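Local coordinates for protein transcriptional activator of comK gene (Bacillus halodurans, PDB 2HQB) that probably acts as a membrane-attached lipoprotein of the BMP family that activates comK expression, and may bind a small ligand as related substrate-binding proteins do, at residues 157-161 and 173-177; 130-134 and 186-192; 66-70 and 234-238; 72-78 and 90-96. All coordinates share one frame. Numbering follows the deposited sequence.

The four contacts divide between two lobes, one built on a parallel sheet and the other on a mixed sheet whose strands around contacts 1 and 2 run parallel. Contacts 1 and 2 share the mixed sheet: strands 155-160 and 128-133 are neighbours, and Val161 N lies 2.5 Å from Ala133 O. Contacts 3 and 4 share the other, where Gly69 O and Phe93 N are 2.8 Å apart. Contacts 2, 3 and 4 are buried, whereas contact 1, at the edge strand, is partly open and includes a charged pair beyond salt-bridge range. Chemistry follows position: contact 2 is mainly backbone pairing, contact 3 an aromatic cluster, contact 4 helix-on-strand packing that ends at a tight loop.

Contact 1: 157-161 and 173-177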
# COMPACT_ATOMS: atom_id res chain seq x y z
N PHE A 157 10.79 -6.53 17.10
CA PHE A 157 11.36 -7.67 16.40
C PHE A 157 10.98 -7.65 14.94
O PHE A 157 9.80 -7.63 14.59
CB PHE A 157 10.87 -8.98 17.00
CG PHE A 157 11.38 -9.24 18.35
CD1 PHE A 157 11.06 -8.40 19.40
CD2 PHE A 157 12.14 -10.37 18.60
CE1 PHE A 157 11.49 -8.67 20.69
CE2 PHE A 157 12.58 -10.65 19.89
CZ PHE A 157 12.25 -9.81 20.94
N VAL A 158 11.99 -7.66 14.08
CA VAL A 158 11.78 -7.65 12.64
C VAL A 158 12.30 -8.94 12.04
O VAL A 158 13.46 -9.27 12.22
CB VAL A 158 12.52 -6.50 11.98
CG1 VAL A 158 12.28 -6.52 10.50
CG2 VAL A 158 12.06 -5.19 12.56
N ARG A 159 11.42 -9.66 11.37
CA ARG A 159 11.75 -10.90 10.67
C ARG A 159 11.39 -10.66 9.20
O ARG A 159 10.37 -10.06 8.90
CB ARG A 159 10.96 -12.10 11.20
CG ARG A 159 11.35 -12.54 12.61
CD ARG A 159 12.85 -12.74 12.73
NE ARG A 159 13.45 -11.71 13.57
CZ ARG A 159 13.93 -11.93 14.79
NH1 ARG A 159 13.89 -13.15 15.33
NH2 ARG A 159 14.47 -10.93 15.47
N TYR A 160 12.23 -11.15 8.31
CA TYR A 160 12.00 -10.98 6.88
C TYR A 160 11.57 -12.28 6.21
O TYR A 160 12.20 -13.31 6.39
CB TYR A 160 13.28 -10.42 6.20
CG TYR A 160 13.55 -8.97 6.58
CD1 TYR A 160 14.65 -8.61 7.39
CD2 TYR A 160 12.64 -7.98 6.24
CE1 TYR A 160 14.81 -7.32 7.85
CE2 TYR A 160 12.79 -6.69 6.68
CZ TYR A 160 13.87 -6.36 7.49
OH TYR A 160 13.91 -5.06 7.97
N VAL A 161 10.49 -12.24 5.44
CA VAL A 161 10.07 -13.43 4.69
C VAL A 161 10.84 -13.30 3.38
O VAL A 161 11.14 -12.19 2.91
CB VAL A 161 8.63 -13.40 4.28
CG1 VAL A 161 8.31 -14.65 3.52
CG2 VAL A 161 7.76 -13.24 5.46
N LEU A 173 7.77 -17.55 11.01
CA LEU A 173 8.28 -16.35 11.66
C LEU A 173 7.28 -15.90 12.73
O LEU A 173 7.69 -15.42 13.79
CB LEU A 173 8.50 -15.24 10.64
CG LEU A 173 9.50 -15.53 9.51
CD1 LEU A 173 9.56 -14.34 8.55
CD2 LEU A 173 10.87 -15.84 10.09
N PHE A 174 5.98 -16.03 12.48
CA PHE A 174 4.99 -15.65 13.50
C PHE A 174 5.23 -16.50 14.74
O PHE A 174 5.37 -15.98 15.86
CB PHE A 174 3.56 -15.92 13.03
CG PHE A 174 2.53 -15.74 14.12
CD1 PHE A 174 2.48 -14.55 14.86
CD2 PHE A 174 1.62 -16.76 14.41
CE1 PHE A 174 1.53 -14.37 15.86
CE2 PHE A 174 0.65 -16.60 15.41
CZ PHE A 174 0.60 -15.40 16.14
N GLN A 175 5.26 -17.82 14.53
CA GLN A 175 5.49 -18.79 15.59
C GLN A 175 6.78 -18.46 16.36
O GLN A 175 6.76 -18.28 17.59
CB GLN A 175 5.54 -20.20 14.98
CG GLN A 175 4.16 -20.84 14.86
CD GLN A 175 4.02 -21.67 13.58
OE1 GLN A 175 5.02 -22.21 13.07
NE2 GLN A 175 2.78 -21.79 13.06
N GLU A 176 7.89 -18.38 15.63
CA GLU A 176 9.18 -18.00 16.19
C GLU A 176 9.07 -16.82 17.19
O GLU A 176 9.47 -16.93 18.35
CB GLU A 176 10.11 -17.54 15.08
CG GLU A 176 10.97 -18.58 14.46
CD GLU A 176 12.09 -17.93 13.70
OE1 GLU A 176 12.74 -17.03 14.29
OE2 GLU A 176 12.32 -18.30 12.52
N LEU A 177 8.57 -15.68 16.70
CA LEU A 177 8.42 -14.50 17.53
C LEU A 177 7.39 -14.76 18.61
O LEU A 177 7.28 -14.02 19.61
CB LEU A 177 7.95 -13.32 16.69
CG LEU A 177 8.89 -12.80 15.62
CD1 LEU A 177 8.14 -11.77 14.81
CD2 LEU A 177 10.12 -12.21 16.27
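Arg159, Leu177 and Leu173 each lose about 80 Å² to this interface, and the rest is arranged around them. Leu173 and Leu177, one helical turn apart and joined by the Leu177 N to Leu173 O bond of 3.1 Å, both take the mt rotamer and send their methyls to the strand. Leu173 CD1 reaches Arg159 CB at 3.7 Å, Tyr160 O at 3.6 Å and Val161 CG2 at 3.7 Å, so it sits against the end of the strand and the residue after it. Leu177 CD2 lies 3.4 Å from Phe157 CB and 3.9 Å from Arg159 CG. The strand and helix segments run nearly antiparallel, at 154°, with axes 9.6 Å apart. This is the first half of a beta-alpha-beta crossover: from edge strand 155-160 the chain passes through helix 167-178 and returns in strand 184-186, on the far side of strand 128-133, whose Ile132 also touches both leucines. Arg159 contributes its aliphatic part to the apolar layer and bends its guanidinium back along its own strand, where NE donates to Val158 O at 2.8 Å and 167°. Leu177 CD2 lies over one face of that guanidinium. Nearer the solvent, Arg159 NH1 and Glu176 OE1 are 4.2 Å apart, opposite charges too distant for a salt bridge.

Contact 2: 130-134 and 186-192; sequences GVIAA and YPAGDGY
Set Gly130 to Ala133 as an extended strand and bring Tyr186 alongside in parallel, with CA atoms of Val131 and Tyr186 4.6 Å apart; Ile132 CA then lies 4.7 Å from Pro187 CA, and Ala133 CA lies 4.7 Å from Ala188 CA. Two backbone bonds fix the register: Tyr186 N donates to Gly130 O (2.8 Å, 146°), and Ile132 N to Tyr186 O (3.0 Å, 156°). Val131 directs its own N and O to the other neighbour, pairing with Phe157 and Arg159, while its CA makes a CA-H...O contact of 3.4 Å to Tyr186 O. After Tyr186 the chain leaves the strand through two inverse gamma turns centred on Pro187 (-87/85) and Ala188 (-81/65), closed by weak bonds of 3.0 Å from Ala188 N to Tyr186 O and from Gly189 N to Pro187 O; Pro187 O also bonds His193 ND1. The loop then brings Tyr192 back, chi1 p, so that its OH donates to Ile132 O at 2.8 Å. A CB on Gly189 would collide with that ring. Tyr186, chi1 t, lies with Val131 on one face (CG2 to CD2 3.9 Å), and its OH is bonded to Thr226 OG1. Such loops at the carboxyl ends of parallel strands, here turned towards the other lobe, are characteristic of the type I periplasmic-binding fold, where they commonly border the interdomain cleft.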
# COMPACT_ATOMS: atom_id res chain seq x y z
N GLY A 130 6.39 -6.82 16.92
CA GLY A 130 7.13 -7.40 15.81
C GLY A 130 6.59 -7.18 14.41
O GLY A 130 5.37 -7.06 14.18
N VAL A 131 7.52 -7.10 13.46
CA VAL A 131 7.20 -6.95 12.06
C VAL A 131 7.64 -8.18 11.30
O VAL A 131 8.78 -8.60 11.46
CB VAL A 131 7.95 -5.78 11.41
CG1 VAL A 131 7.62 -5.74 9.90
CG2 VAL A 131 7.56 -4.50 12.03
N ILE A 132 6.75 -8.76 10.49
CA ILE A 132 7.10 -9.89 9.61
C ILE A 132 6.93 -9.29 8.20
O ILE A 132 5.83 -9.21 7.66
CB ILE A 132 6.15 -11.09 9.75
CG1 ILE A 132 6.16 -11.61 11.18
CG2 ILE A 132 6.57 -12.20 8.77
CD1 ILE A 132 5.29 -12.86 11.42
N ALA A 133 8.02 -8.83 7.62
CA ALA A 133 7.95 -8.23 6.30
C ALA A 133 8.64 -9.11 5.28
O ALA A 133 9.14 -10.19 5.61
CB ALA A 133 8.58 -6.86 6.32
N ALA A 134 8.68 -8.63 4.04
CA ALA A 134 9.29 -9.40 2.97
C ALA A 134 10.72 -8.99 2.78
O ALA A 134 11.63 -9.83 2.75
CB ALA A 134 8.49 -9.21 1.68
N TYR A 186 2.80 -6.94 12.99
CA TYR A 186 2.64 -6.13 11.79
C TYR A 186 3.11 -7.02 10.65
O TYR A 186 4.29 -7.00 10.30
CB TYR A 186 3.53 -4.88 11.88
CG TYR A 186 3.31 -3.91 10.75
CD1 TYR A 186 2.04 -3.71 10.20
CD2 TYR A 186 4.37 -3.16 10.24
CE1 TYR A 186 1.82 -2.77 9.15
CE2 TYR A 186 4.15 -2.23 9.20
CZ TYR A 186 2.87 -2.05 8.67
OH TYR A 186 2.66 -1.11 7.69
N PRO A 187 2.21 -7.84 10.08
CA PRO A 187 2.64 -8.72 8.97
C PRO A 187 2.52 -7.97 7.65
O PRO A 187 1.51 -8.05 6.94
CB PRO A 187 1.71 -9.93 9.13
CG PRO A 187 0.43 -9.32 9.70
CD PRO A 187 0.82 -8.11 10.52
N ALA A 188 3.58 -7.22 7.36
CA ALA A 188 3.64 -6.34 6.21
C ALA A 188 3.98 -6.96 4.87
O ALA A 188 5.02 -6.64 4.25
CB ALA A 188 4.60 -5.20 6.53
N GLY A 189 3.07 -7.82 4.41
CA GLY A 189 3.21 -8.48 3.12
C GLY A 189 1.81 -8.77 2.65
O GLY A 189 1.13 -9.55 3.28
N ASP A 190 1.37 -8.13 1.57
CA ASP A 190 -0.00 -8.34 1.04
C ASP A 190 -0.29 -9.79 0.84
O ASP A 190 -1.31 -10.30 1.27
CB ASP A 190 -0.21 -7.66 -0.30
CG ASP A 190 -0.08 -6.17 -0.23
OD1 ASP A 190 -1.09 -5.53 0.12
OD2 ASP A 190 1.03 -5.66 -0.52
N GLY A 191 0.61 -10.47 0.15
CA GLY A 191 0.39 -11.88 -0.07
C GLY A 191 -0.01 -12.73 1.13
O GLY A 191 -1.03 -13.41 1.06
N TYR A 192 0.77 -12.69 2.23
CA TYR A 192 0.48 -13.55 3.39
C TYR A 192 -0.20 -12.90 4.54
O TYR A 192 -0.46 -13.55 5.53
CB TYR A 192 1.77 -14.19 3.91
CG TYR A 192 2.80 -13.16 4.28
CD1 TYR A 192 2.61 -12.30 5.38
CD2 TYR A 192 3.95 -13.01 3.49
CE1 TYR A 192 3.55 -11.29 5.66
CE2 TYR A 192 4.89 -12.00 3.76
CZ TYR A 192 4.69 -11.15 4.85
OH TYR A 192 5.60 -10.15 5.08

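Contact 3: 66-70 and 234-238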
# COMPACT_ATOMS: atom_id res chain seq x y z
N LEU A 66 -5.45 7.07 -21.74
CA LEU A 66 -4.77 7.02 -20.43
C LEU A 66 -4.62 5.54 -20.02
O LEU A 66 -5.61 4.84 -19.80
CB LEU A 66 -5.55 7.76 -19.36
CG LEU A 66 -4.83 7.85 -18.00
CD1 LEU A 66 -3.54 8.65 -18.15
CD2 LEU A 66 -5.73 8.52 -16.99
N ILE A 67 -3.38 5.06 -19.92
CA ILE A 67 -3.13 3.66 -19.57
C ILE A 67 -2.38 3.43 -18.25
O ILE A 67 -1.27 3.93 -18.06
CB ILE A 67 -2.33 3.00 -20.70
CG1 ILE A 67 -3.26 2.71 -21.87
CG2 ILE A 67 -1.65 1.73 -20.22
CD1 ILE A 67 -2.53 2.14 -23.06
N PHE A 68 -2.99 2.66 -17.34
CA PHE A 68 -2.34 2.34 -16.06
C PHE A 68 -1.71 0.94 -16.10
O PHE A 68 -2.16 0.05 -16.83
CB PHE A 68 -3.31 2.36 -14.91
CG PHE A 68 -3.72 3.73 -14.48
CD1 PHE A 68 -4.87 4.31 -15.00
CD2 PHE A 68 -3.02 4.40 -13.49
CE1 PHE A 68 -5.31 5.52 -14.54
CE2 PHE A 68 -3.45 5.63 -13.01
CZ PHE A 68 -4.60 6.19 -13.54
N GLY A 69 -0.65 0.78 -15.32
CA GLY A 69 0.08 -0.48 -15.23
C GLY A 69 0.23 -0.75 -13.75
O GLY A 69 0.94 -0.03 -13.04
N HIS A 70 -0.42 -1.79 -13.26
CA HIS A 70 -0.36 -2.02 -11.85
C HIS A 70 0.82 -2.87 -11.46
O HIS A 70 0.78 -4.11 -11.49
CB HIS A 70 -1.64 -2.65 -11.36
CG HIS A 70 -1.89 -2.39 -9.93
ND1 HIS A 70 -1.83 -1.11 -9.39
CD2 HIS A 70 -2.21 -3.21 -8.91
CE1 HIS A 70 -2.11 -1.17 -8.10
NE2 HIS A 70 -2.34 -2.43 -7.78
N TYR A 234 -6.04 6.09 -7.92
CA TYR A 234 -6.36 5.90 -9.34
C TYR A 234 -7.29 6.98 -9.80
O TYR A 234 -7.03 7.64 -10.78
CB TYR A 234 -7.04 4.55 -9.61
CG TYR A 234 -6.08 3.46 -10.00
CD1 TYR A 234 -5.25 2.88 -9.06
CD2 TYR A 234 -6.02 2.99 -11.31
CE1 TYR A 234 -4.39 1.85 -9.40
CE2 TYR A 234 -5.16 1.96 -11.65
CZ TYR A 234 -4.35 1.40 -10.69
OH TYR A 234 -3.47 0.38 -10.99
N VAL A 235 -8.40 7.15 -9.10
CA VAL A 235 -9.36 8.17 -9.44
C VAL A 235 -8.62 9.52 -9.43
O VAL A 235 -8.62 10.23 -10.42
CB VAL A 235 -10.55 8.12 -8.44
CG1 VAL A 235 -11.49 9.28 -8.65
CG2 VAL A 235 -11.29 6.79 -8.62
N LEU A 236 -7.96 9.84 -8.33
CA LEU A 236 -7.23 11.09 -8.22
C LEU A 236 -6.39 11.40 -9.46
O LEU A 236 -6.51 12.47 -10.08
CB LEU A 236 -6.33 11.07 -6.98
CG LEU A 236 -5.28 12.16 -6.78
CD1 LEU A 236 -5.96 13.54 -6.85
CD2 LEU A 236 -4.62 11.99 -5.43
N VAL A 237 -5.52 10.46 -9.81
CA VAL A 237 -4.61 10.61 -10.94
C VAL A 237 -5.34 10.69 -12.29
O VAL A 237 -4.84 11.30 -13.21
CB VAL A 237 -3.59 9.44 -10.95
CG1 VAL A 237 -2.80 9.41 -12.24
CG2 VAL A 237 -2.65 9.58 -9.73
N ALA A 238 -6.51 10.09 -12.39
CA ALA A 238 -7.29 10.11 -13.64
C ALA A 238 -8.07 11.44 -13.78
O ALA A 238 -8.56 11.80 -14.87
CB ALA A 238 -8.27 8.93 -13.65
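The ring of Phe68 is the main bump on this side of strand 66-69, and Tyr234 lies across it. Phe68 points at the helix with chi1 m, and Tyr234 CE2 sits over one face of its ring, 3.6 Å from Phe68 CG. With centroids 4.6 Å apart and planes at 32°, the two rings overlap obliquely. The tip of Phe68 enters the hollow left by the next helical turn: its CZ is 3.9 Å from Val237 CG1, with Ala238 N at 4.5 Å near the ring plane. Two residues back along the strand, Leu66 CD2 fills the shallow spot at Ala238, 4.0 Å from its CA and 4.2 Å from its CB; a small residue here lets the leucine come close to the helix backbone. The elements run almost antiparallel, at 150°, with segment axes 11.0 Å apart, a spacing that accommodates the aromatic layer. In the two-lobed fold of periplasmic-binding type, helix 230-240 follows strand 222-228 of the other lobe, so this contact marks where the chain has returned to cover the amino-terminal sheet. Beyond Phe68 the tyrosine extends along the strand to His70, completing an aromatic cluster of Phe68, Tyr234 and His70, with Tyr234 OH 2.7 Å from His70 ND1. The ring of Phe93, from the neighbouring strand, also meets the tyrosine, at about 10° between planes.

Contact 4: 72-78 and 90-96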
# COMPACT_ATOMS: atom_id res chain seq x y z
N HIS A 72 5.41 -2.67 -10.61
CA HIS A 72 6.70 -2.12 -10.93
C HIS A 72 7.25 -2.40 -12.34
O HIS A 72 8.06 -1.62 -12.87
CB HIS A 72 7.68 -2.64 -9.89
CG HIS A 72 9.10 -2.65 -10.34
ND1 HIS A 72 9.95 -1.58 -10.14
CD2 HIS A 72 9.81 -3.58 -11.02
CE1 HIS A 72 11.13 -1.85 -10.68
NE2 HIS A 72 11.07 -3.05 -11.22
N ALA A 73 6.81 -3.49 -12.95
CA ALA A 73 7.34 -3.85 -14.26
C ALA A 73 6.72 -3.16 -15.45
O ALA A 73 7.25 -3.21 -16.56
CB ALA A 73 7.22 -5.30 -14.42
N PHE A 74 5.57 -2.57 -15.20
CA PHE A 74 4.84 -1.85 -16.22
C PHE A 74 5.55 -0.56 -16.57
O PHE A 74 5.39 -0.02 -17.68
CB PHE A 74 3.41 -1.61 -15.71
CG PHE A 74 2.59 -2.86 -15.69
CD1 PHE A 74 2.31 -3.51 -14.50
CD2 PHE A 74 2.21 -3.47 -16.89
CE1 PHE A 74 1.68 -4.76 -14.51
CE2 PHE A 74 1.57 -4.72 -16.92
CZ PHE A 74 1.31 -5.36 -15.74
N ALA A 75 6.38 -0.08 -15.65
CA ALA A 75 7.10 1.14 -15.88
C ALA A 75 8.11 0.86 -16.98
O ALA A 75 8.24 1.61 -17.94
CB ALA A 75 7.76 1.59 -14.62
N GLU A 76 8.82 -0.25 -16.86
CA GLU A 76 9.78 -0.60 -17.90
C GLU A 76 9.06 -0.88 -19.22
O GLU A 76 9.54 -0.51 -20.29
CB GLU A 76 10.59 -1.84 -17.48
CG GLU A 76 11.40 -2.47 -18.60
CD GLU A 76 12.34 -1.47 -19.26
OE1 GLU A 76 12.64 -0.43 -18.63
OE2 GLU A 76 12.78 -1.74 -20.40
N TYR A 77 7.91 -1.56 -19.13
CA TYR A 77 7.10 -1.89 -20.30
C TYR A 77 6.68 -0.60 -21.02
O TYR A 77 6.76 -0.52 -22.24
CB TYR A 77 5.82 -2.60 -19.88
CG TYR A 77 5.94 -3.99 -19.28
CD1 TYR A 77 4.89 -4.51 -18.53
CD2 TYR A 77 7.05 -4.79 -19.49
CE1 TYR A 77 4.95 -5.78 -18.01
CE2 TYR A 77 7.10 -6.08 -18.96
CZ TYR A 77 6.05 -6.56 -18.22
OH TYR A 77 6.05 -7.83 -17.71
N PHE A 78 6.23 0.38 -20.25
CA PHE A 78 5.79 1.65 -20.81
C PHE A 78 6.95 2.47 -21.34
O PHE A 78 6.79 3.27 -22.27
CB PHE A 78 5.06 2.48 -19.74
CG PHE A 78 3.76 1.91 -19.30
CD1 PHE A 78 3.19 2.32 -18.12
CD2 PHE A 78 3.11 0.97 -20.06
CE1 PHE A 78 1.97 1.80 -17.70
CE2 PHE A 78 1.91 0.44 -19.66
CZ PHE A 78 1.34 0.85 -18.47
N PHE A 90 1.05 7.40 -19.98
CA PHE A 90 1.24 6.15 -19.29
C PHE A 90 1.55 6.29 -17.80
O PHE A 90 2.53 6.94 -17.43
CB PHE A 90 2.36 5.36 -19.98
CG PHE A 90 2.10 5.06 -21.44
CD1 PHE A 90 2.28 6.04 -22.42
CD2 PHE A 90 1.71 3.77 -21.86
CE1 PHE A 90 2.07 5.74 -23.78
CE2 PHE A 90 1.50 3.46 -23.23
CZ PHE A 90 1.69 4.45 -24.18
N VAL A 91 0.73 5.70 -16.94
CA VAL A 91 1.00 5.75 -15.51
C VAL A 91 1.37 4.33 -15.06
O VAL A 91 0.77 3.35 -15.48
CB VAL A 91 -0.23 6.19 -14.70
CG1 VAL A 91 0.20 6.66 -13.31
CG2 VAL A 91 -0.94 7.30 -15.41
N SER A 92 2.40 4.22 -14.23
CA SER A 92 2.80 2.92 -13.73
C SER A 92 2.70 3.00 -12.23
O SER A 92 2.82 4.07 -11.63
CB SER A 92 4.25 2.59 -14.11
OG SER A 92 5.18 2.87 -13.05
N PHE A 93 2.45 1.87 -11.61
CA PHE A 93 2.43 1.87 -10.17
C PHE A 93 3.80 1.34 -9.75
O PHE A 93 4.10 0.18 -9.99
CB PHE A 93 1.33 0.99 -9.64
CG PHE A 93 0.38 1.71 -8.76
CD1 PHE A 93 -0.66 2.48 -9.31
CD2 PHE A 93 0.55 1.69 -7.37
CE1 PHE A 93 -1.53 3.22 -8.49
CE2 PHE A 93 -0.30 2.44 -6.51
CZ PHE A 93 -1.35 3.21 -7.07
N ASN A 94 4.65 2.21 -9.21
CA ASN A 94 5.99 1.83 -8.71
C ASN A 94 7.25 1.79 -9.52
O ASN A 94 8.32 1.54 -8.95
CB ASN A 94 5.96 0.48 -7.99
CG ASN A 94 5.14 0.51 -6.76
OD1 ASN A 94 4.92 1.56 -6.17
ND2 ASN A 94 4.66 -0.67 -6.36
N GLY A 95 7.23 1.99 -10.81
CA GLY A 95 8.54 1.93 -11.44
C GLY A 95 9.27 3.26 -11.39
O GLY A 95 8.84 4.20 -10.71
N GLU A 96 10.36 3.36 -12.12
CA GLU A 96 11.12 4.61 -12.20
C GLU A 96 10.88 5.03 -13.66
O GLU A 96 11.12 4.24 -14.58
CB GLU A 96 12.62 4.35 -11.92
CG GLU A 96 13.22 3.14 -12.71
CD GLU A 96 14.73 2.90 -12.48
OE1 GLU A 96 15.55 3.79 -12.82
OE2 GLU A 96 15.10 1.80 -11.98
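A beta-alpha-beta unit, strand 66-69, helix 73-79 and strand 89-93, is closed here by its helix packing on its second strand, within the parallel sheet of the amino-terminal lobe. The segment axes approach to 7.0 Å at 154°, and such a close approach relies on small residues at one end. Ala75 provides the close fit: its CB is 3.3 Å from Ser92 OG and 3.3 Å from Gly95 CA. A CB modelled on Gly95 would fall 1.8 Å from Ala75 CB, so the missing side chain leaves the space that the alanine occupies. At the other end Phe78 and Phe90 fill a wider gap. Phe90 CD2 lies over one face of the Phe78 ring, 3.6 Å from Phe78 CD2, while the planes incline at 52° with centroids 5.2 Å apart; the edge of Phe78 meets the strand backbone, CE1 to Val91 O at 3.0 Å. Near the amino-terminal end of the 72-78 segment, the CB atoms of His72 and Asn94 approach to 4.0 Å, and His72 N comes within 3.2 Å of Phe93 O at an angle too poor for a hydrogen bond. The loop leaving the strand is held by an ST motif, in which Gly95 N donates to Ser92 OG at 3.2 Å and 155°.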